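Local atomic coordinates of secreted protein (Kutzneria albida DSM 43870, PDB entry 5M6Q), a protein that probably acts as a microbial transglutaminase, cross-linking proteins by joining glutamine side chains to primary amines. Residues P2-L7 with D181-W186; D85-S89 with I117-K121. All coordinates share one frame; numbering follows the deposited sequence. Where two conformers were deposited one is given.

Contact 1: residues P2-L7 with D181-W186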
loop_
_atom_site.group_PDB
_atom_site.type_symbol
_atom_site.label_atom_id
_atom_site.label_comp_id
_atom_site.label_asym_id
_atom_site.label_seq_id
_atom_site.Cartn_x
_atom_site.Cartn_y
_atom_site.Cartn_z
ATOM N N PRO A 2 11.901 -15.081 -5.597
ATOM C CA PRO A 2 10.866 -14.408 -4.799
ATOM C C PRO A 2 10.979 -14.659 -3.289
ATOM O O PRO A 2 11.643 -15.600 -2.848
ATOM C CB PRO A 2 9.562 -14.995 -5.357
ATOM C CG PRO A 2 9.971 -16.301 -6.001
ATOM C CD PRO A 2 11.326 -16.039 -6.557
ATOM N N LEU A 3 10.340 -13.799 -2.505
ATOM C CA LEU A 3 10.390 -13.911 -1.057
ATOM C C LEU A 3 9.813 -15.257 -0.626
ATOM O O LEU A 3 10.351 -15.934 0.254
ATOM C CB LEU A 3 9.630 -12.748 -0.407
ATOM C CG LEU A 3 9.703 -12.635 1.123
ATOM C CD1 LEU A 3 9.648 -11.180 1.570
ATOM C CD2 LEU A 3 8.576 -13.406 1.766
ATOM N N ALA A 4 8.713 -15.631 -1.272
ATOM C CA ALA A 4 8.009 -16.868 -0.989
ATOM C C ALA A 4 7.516 -17.448 -2.296
ATOM O O ALA A 4 7.343 -16.720 -3.262
ATOM C CB ALA A 4 6.840 -16.624 -0.041
ATOM N N PRO A 5 7.278 -18.763 -2.335
ATOM C CA PRO A 5 6.712 -19.307 -3.566
ATOM C C PRO A 5 5.269 -18.849 -3.754
ATOM O O PRO A 5 4.638 -18.371 -2.807
ATOM C CB PRO A 5 6.791 -20.823 -3.352
ATOM C CG PRO A 5 6.774 -20.994 -1.888
ATOM C CD PRO A 5 7.516 -19.807 -1.323
ATOM N N PRO A 6 4.750 -18.979 -4.975
ATOM C CA PRO A 6 3.327 -18.695 -5.181
ATOM C C PRO A 6 2.415 -19.661 -4.412
ATOM O O PRO A 6 2.859 -20.668 -3.855
ATOM C CB PRO A 6 3.148 -18.858 -6.695
ATOM C CG PRO A 6 4.308 -19.687 -7.145
ATOM C CD PRO A 6 5.444 -19.341 -6.226
ATOM N N LEU A 7 1.136 -19.326 -4.376
ATOM C CA LEU A 7 0.145 -20.178 -3.750
ATOM C C LEU A 7 -0.158 -21.373 -4.641
ATOM O O LEU A 7 -0.085 -21.275 -5.864
ATOM C CB LEU A 7 -1.137 -19.402 -3.491
ATOM C CG LEU A 7 -1.015 -18.244 -2.516
ATOM C CD1 LEU A 7 -2.312 -17.444 -2.497
ATOM C CD2 LEU A 7 -0.690 -18.786 -1.140
ATOM N N ASP A 181 5.907 -10.413 -7.719
ATOM C CA ASP A 181 6.610 -11.600 -8.188
ATOM C C ASP A 181 5.630 -12.769 -8.272
ATOM O O ASP A 181 5.613 -13.513 -9.262
ATOM C CB ASP A 181 7.771 -11.963 -7.272
ATOM C CG ASP A 181 8.882 -10.939 -7.297
ATOM O OD1 ASP A 181 9.056 -10.277 -8.342
ATOM O OD2 ASP A 181 9.590 -10.809 -6.272
ATOM N N THR A 182 4.805 -12.921 -7.242
ATOM C CA THR A 182 3.904 -14.065 -7.176
ATOM C C THR A 182 2.444 -13.688 -7.323
ATOM O O THR A 182 1.586 -14.557 -7.283
ATOM C CB THR A 182 4.053 -14.836 -5.854
ATOM O OG1 THR A 182 3.777 -13.967 -4.747
ATOM C CG2 THR A 182 5.442 -15.420 -5.724
ATOM N N ASN A 183 2.162 -12.400 -7.481
ATOM C CA ASN A 183 0.784 -11.932 -7.597
ATOM C C ASN A 183 -0.017 -12.278 -6.335
ATOM O O ASN A 183 -1.147 -12.744 -6.424
ATOM C CB ASN A 183 0.103 -12.535 -8.834
ATOM C CG ASN A 183 -1.144 -11.797 -9.219
ATOM O OD1 ASN A 183 -1.185 -10.563 -9.168
ATOM N ND2 ASN A 183 -2.189 -12.540 -9.596
ATOM N N THR A 184 0.579 -12.059 -5.165
ATOM C CA THR A 184 -0.131 -12.255 -3.902
ATOM C C THR A 184 -0.111 -10.983 -3.072
ATOM O O THR A 184 0.646 -10.057 -3.347
ATOM C CB THR A 184 0.462 -13.394 -3.057
ATOM O OG1 THR A 184 1.867 -13.177 -2.862
ATOM C CG2 THR A 184 0.256 -14.739 -3.753
ATOM N N TRP A 185 -0.943 -10.978 -2.042
ATOM C CA TRP A 185 -1.171 -9.824 -1.215
ATOM C C TRP A 185 -0.833 -10.186 0.226
ATOM O O TRP A 185 -1.388 -11.133 0.779
ATOM C CB TRP A 185 -2.622 -9.358 -1.374
ATOM C CG TRP A 185 -2.807 -8.844 -2.761
ATOM C CD1 TRP A 185 -3.013 -9.586 -3.891
ATOM C CD2 TRP A 185 -2.698 -7.475 -3.191
ATOM N NE1 TRP A 185 -3.073 -8.759 -4.993
ATOM C CE2 TRP A 185 -2.888 -7.460 -4.589
ATOM C CE3 TRP A 185 -2.477 -6.264 -2.526
ATOM C CZ2 TRP A 185 -2.863 -6.277 -5.336
ATOM C CZ3 TRP A 185 -2.462 -5.092 -3.263
ATOM C CH2 TRP A 185 -2.651 -5.105 -4.657
ATOM N N TRP A 186 0.124 -9.459 0.798
ATOM C CA TRP A 186 0.641 -9.774 2.124
ATOM C C TRP A 186 0.013 -8.897 3.179
ATOM O O TRP A 186 0.086 -7.673 3.107
ATOM C CB TRP A 186 2.159 -9.621 2.134
ATOM C CG TRP A 186 2.820 -10.654 1.285
ATOM C CD1 TRP A 186 2.921 -10.652 -0.073
ATOM C CD2 TRP A 186 3.446 -11.868 1.737
ATOM N NE1 TRP A 186 3.587 -11.788 -0.497
ATOM C CE2 TRP A 186 3.918 -12.546 0.593
ATOM C CE3 TRP A 186 3.641 -12.448 2.994
ATOM C CZ2 TRP A 186 4.589 -13.769 0.669
ATOM C CZ3 TRP A 186 4.313 -13.659 3.067
ATOM C CH2 TRP A 186 4.781 -14.304 1.915
HETATM O O HOH W 1 8.804 -11.788 -3.564
HETATM O O HOH W 2 0.246 -17.315 -6.155
#
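Ala-4 sets its CB against the outer edge of the Trp-186 indole, nearly in the ring plane, 3.7 Å from Trp-186 CH2. Leu-3 reaches the same corner at a slant, its CD2 lying 3.9 Å from Trp-186 CH2. Replacing Trp-186 by an alanine is likely to open a gap beside Ala-4 and Leu-3 and to leave Asp-179 OD2 without the indole N-H it accepts. Further along, Thr-182 turns CG2 anti to its own carbonyl carbon, presenting the methyl to the proline-rich N-terminal segment: it sits 3.4 Å from Ala-4 O, a buried carbonyl with no polar partner in the model, and beside the ring of Pro-6. The other branch, OG1, bonds to Thr-184 OG1 (2.8 Å). Thr-184 CG2 meets Leu-7 CG and CD1, both at 3.9 Å. No direct polar bond joins the two segments; two waters carry the polar links, one from Leu-3 N to Asp-181 OD2, the other, with a longer arm to Thr-182 O, from Leu-7 N. Arg-14 and Gln-199 hold the carbonyl of Pro-5. The N-terminal segment is draped over the turn of the hairpin 174-179/184-188 and the start of strand 184-188, where Asn-183 and Thr-184 both face Asp-179 in a G1 beta bulge.

Contact 2: residues D85-S89 with I117-K121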
loop_
_atom_site.group_PDB
_atom_site.type_symbol
_atom_site.label_atom_id
_atom_site.label_comp_id
_atom_site.label_asym_id
_atom_site.label_seq_id
_atom_site.Cartn_x
_atom_site.Cartn_y
_atom_site.Cartn_z
ATOM N N ASP A 85 13.301 6.276 -13.183
ATOM C CA ASP A 85 14.380 5.539 -13.840
ATOM C C ASP A 85 15.348 6.455 -14.602
ATOM O O ASP A 85 16.416 6.014 -15.027
ATOM C CB ASP A 85 13.820 4.487 -14.791
ATOM C CG ASP A 85 13.752 3.112 -14.151
ATOM O OD1 ASP A 85 14.593 2.839 -13.262
ATOM O OD2 ASP A 85 12.856 2.318 -14.528
ATOM N N THR A 86 14.974 7.719 -14.782
ATOM C CA THR A 86 15.890 8.692 -15.386
ATOM C C THR A 86 16.717 9.449 -14.335
ATOM O O THR A 86 17.426 10.386 -14.668
ATOM C CB THR A 86 15.133 9.716 -16.244
ATOM O OG1 THR A 86 14.326 10.539 -15.395
ATOM C CG2 THR A 86 14.237 9.015 -17.250
ATOM N N HIS A 87 16.617 9.022 -13.076
ATOM C CA HIS A 87 17.327 9.661 -11.966
ATOM C C HIS A 87 17.080 11.176 -11.909
ATOM O O HIS A 87 18.023 11.965 -11.955
ATOM C CB HIS A 87 18.833 9.370 -12.068
ATOM C CG HIS A 87 19.620 9.764 -10.853
ATOM N ND1 HIS A 87 20.998 9.726 -10.816
ATOM C CD2 HIS A 87 19.224 10.199 -9.632
ATOM C CE1 HIS A 87 21.418 10.122 -9.627
ATOM N NE2 HIS A 87 20.362 10.416 -8.891
ATOM N N PRO A 88 15.809 11.598 -11.807
ATOM C CA PRO A 88 15.584 13.047 -11.708
ATOM C C PRO A 88 15.873 13.637 -10.323
ATOM O O PRO A 88 15.802 12.929 -9.315
ATOM C CB PRO A 88 14.098 13.185 -12.037
ATOM C CG PRO A 88 13.510 11.912 -11.566
ATOM C CD PRO A 88 14.538 10.854 -11.873
ATOM N N SER A 89 16.218 14.922 -10.290
ATOM C CA SER A 89 16.194 15.703 -9.057
ATOM C C SER A 89 14.735 15.996 -8.749
ATOM O O SER A 89 13.896 15.861 -9.635
ATOM C CB SER A 89 16.984 17.011 -9.212
ATOM O OG SER A 89 16.280 17.928 -10.029
ATOM N N ILE A 117 15.437 11.261 -0.440
ATOM C CA ILE A 117 15.970 10.028 -1.011
ATOM C C ILE A 117 16.291 10.245 -2.488
ATOM O O ILE A 117 15.431 10.664 -3.258
ATOM C CB ILE A 117 14.990 8.852 -0.830
ATOM C CG1 ILE A 117 14.696 8.631 0.655
ATOM C CG2 ILE A 117 15.555 7.572 -1.448
ATOM C CD1 ILE A 117 13.539 7.666 0.913
ATOM N N ASP A 118 17.523 9.967 -2.892
ATOM C CA ASP A 118 17.878 10.111 -4.302
ATOM C C ASP A 118 17.021 9.207 -5.210
ATOM O O ASP A 118 16.791 8.034 -4.914
ATOM C CB ASP A 118 19.358 9.816 -4.502
ATOM C CG ASP A 118 19.776 9.938 -5.949
ATOM O OD1 ASP A 118 19.757 11.067 -6.484
ATOM O OD2 ASP A 118 20.114 8.904 -6.558
ATOM N N SER A 119 16.554 9.754 -6.323
ATOM C CA SER A 119 15.519 9.082 -7.104
ATOM C C SER A 119 15.993 7.748 -7.698
ATOM O O SER A 119 15.175 6.901 -8.031
ATOM C CB SER A 119 15.010 10.006 -8.218
ATOM O OG SER A 119 16.084 10.428 -9.038
ATOM N N ALA A 120 17.304 7.561 -7.806
ATOM C CA ALA A 120 17.854 6.293 -8.280
ATOM C C ALA A 120 17.620 5.152 -7.277
ATOM O O ALA A 120 17.694 3.973 -7.638
ATOM C CB ALA A 120 19.324 6.436 -8.566
ATOM N N LYS A 121 17.343 5.504 -6.022
ATOM C CA LYS A 121 17.075 4.519 -4.979
ATOM C C LYS A 121 15.572 4.260 -4.765
ATOM O O LYS A 121 15.189 3.621 -3.796
ATOM C CB LYS A 121 17.688 4.977 -3.656
ATOM C CG LYS A 121 19.203 5.186 -3.660
ATOM C CD LYS A 121 19.650 5.746 -2.309
ATOM C CE LYS A 121 21.173 5.864 -2.187
ATOM N NZ LYS A 121 21.544 6.478 -0.873
HETATM O O HOH W 3 16.617 12.855 -6.582
#
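His-87 meets a carboxylate at its ring edge and a methyl over one face. In one of its two deposited conformers, NE2 donates to Asp-118 OD1 at 2.6 Å with an N-H...O angle of 155°. The oxygen lies in the ring plane and receives the proton on its syn lone pair, yet ring and carboxylate planes stand 86° apart. The swing of the imidazole to CG anti to the backbone N (chi1 -169°) carries NE2 out to the acid. Ala-120 CB covers one ring face, a CH-pi contact 4.0 Å from the centroid and close to the ring normal. The second carboxylate oxygen, Asp-118 OD2, also accepts a weak bond from Ala-120 N at 3.4 Å, while Lys-121 N closes on Asp-118 O, so the acid and its backbone start the short 3-10 turn 119-121.

Ser-119 OG donates to Pro-88 O over a short 2.5 Å, approaching at a bent angle and a little out of the carbonyl plane. Pro-88 N lies near the same hydroxyl but has no hydrogen to offer. A water gives that carbonyl a second donor, 2.9 Å from Pro-88 O, and itself accepts from Ser-119 N at 3.1 Å, so one serine serves one carbonyl twice, the hydroxyl directly and the amide through the water. Two loops are thereby joined through a neutral serine-carbonyl link and, in that conformer, a histidine-carboxylate pair, and the nearby acid would be expected to make protonation of the imidazole easier, which may render this edge of the contact sensitive to pH.

Overall arrangement
The two contacts are nested along the chain: segments 85-89 and 117-121 of contact 2 both fall within the long loop that contact 1 closes between 2-7 and 181-186. Their centres are about 27 Å apart and their nearest atoms about 15 Å, so they do not touch. One antiparallel sheet relates them. Contact 1 sits on strand 184-188, and contact 2 leads directly into strand 122-131, with strand 174-179 lying between those two strands. Contact 1 brings the N-terminus, ahead of edge strand 13-17, onto the sheet. Contact 2 instead ties the loop joining helices 70-84 and 90-99 to the entrance of strand 122-131, so a long-range closure and a more local one are made at separate places around one sheet.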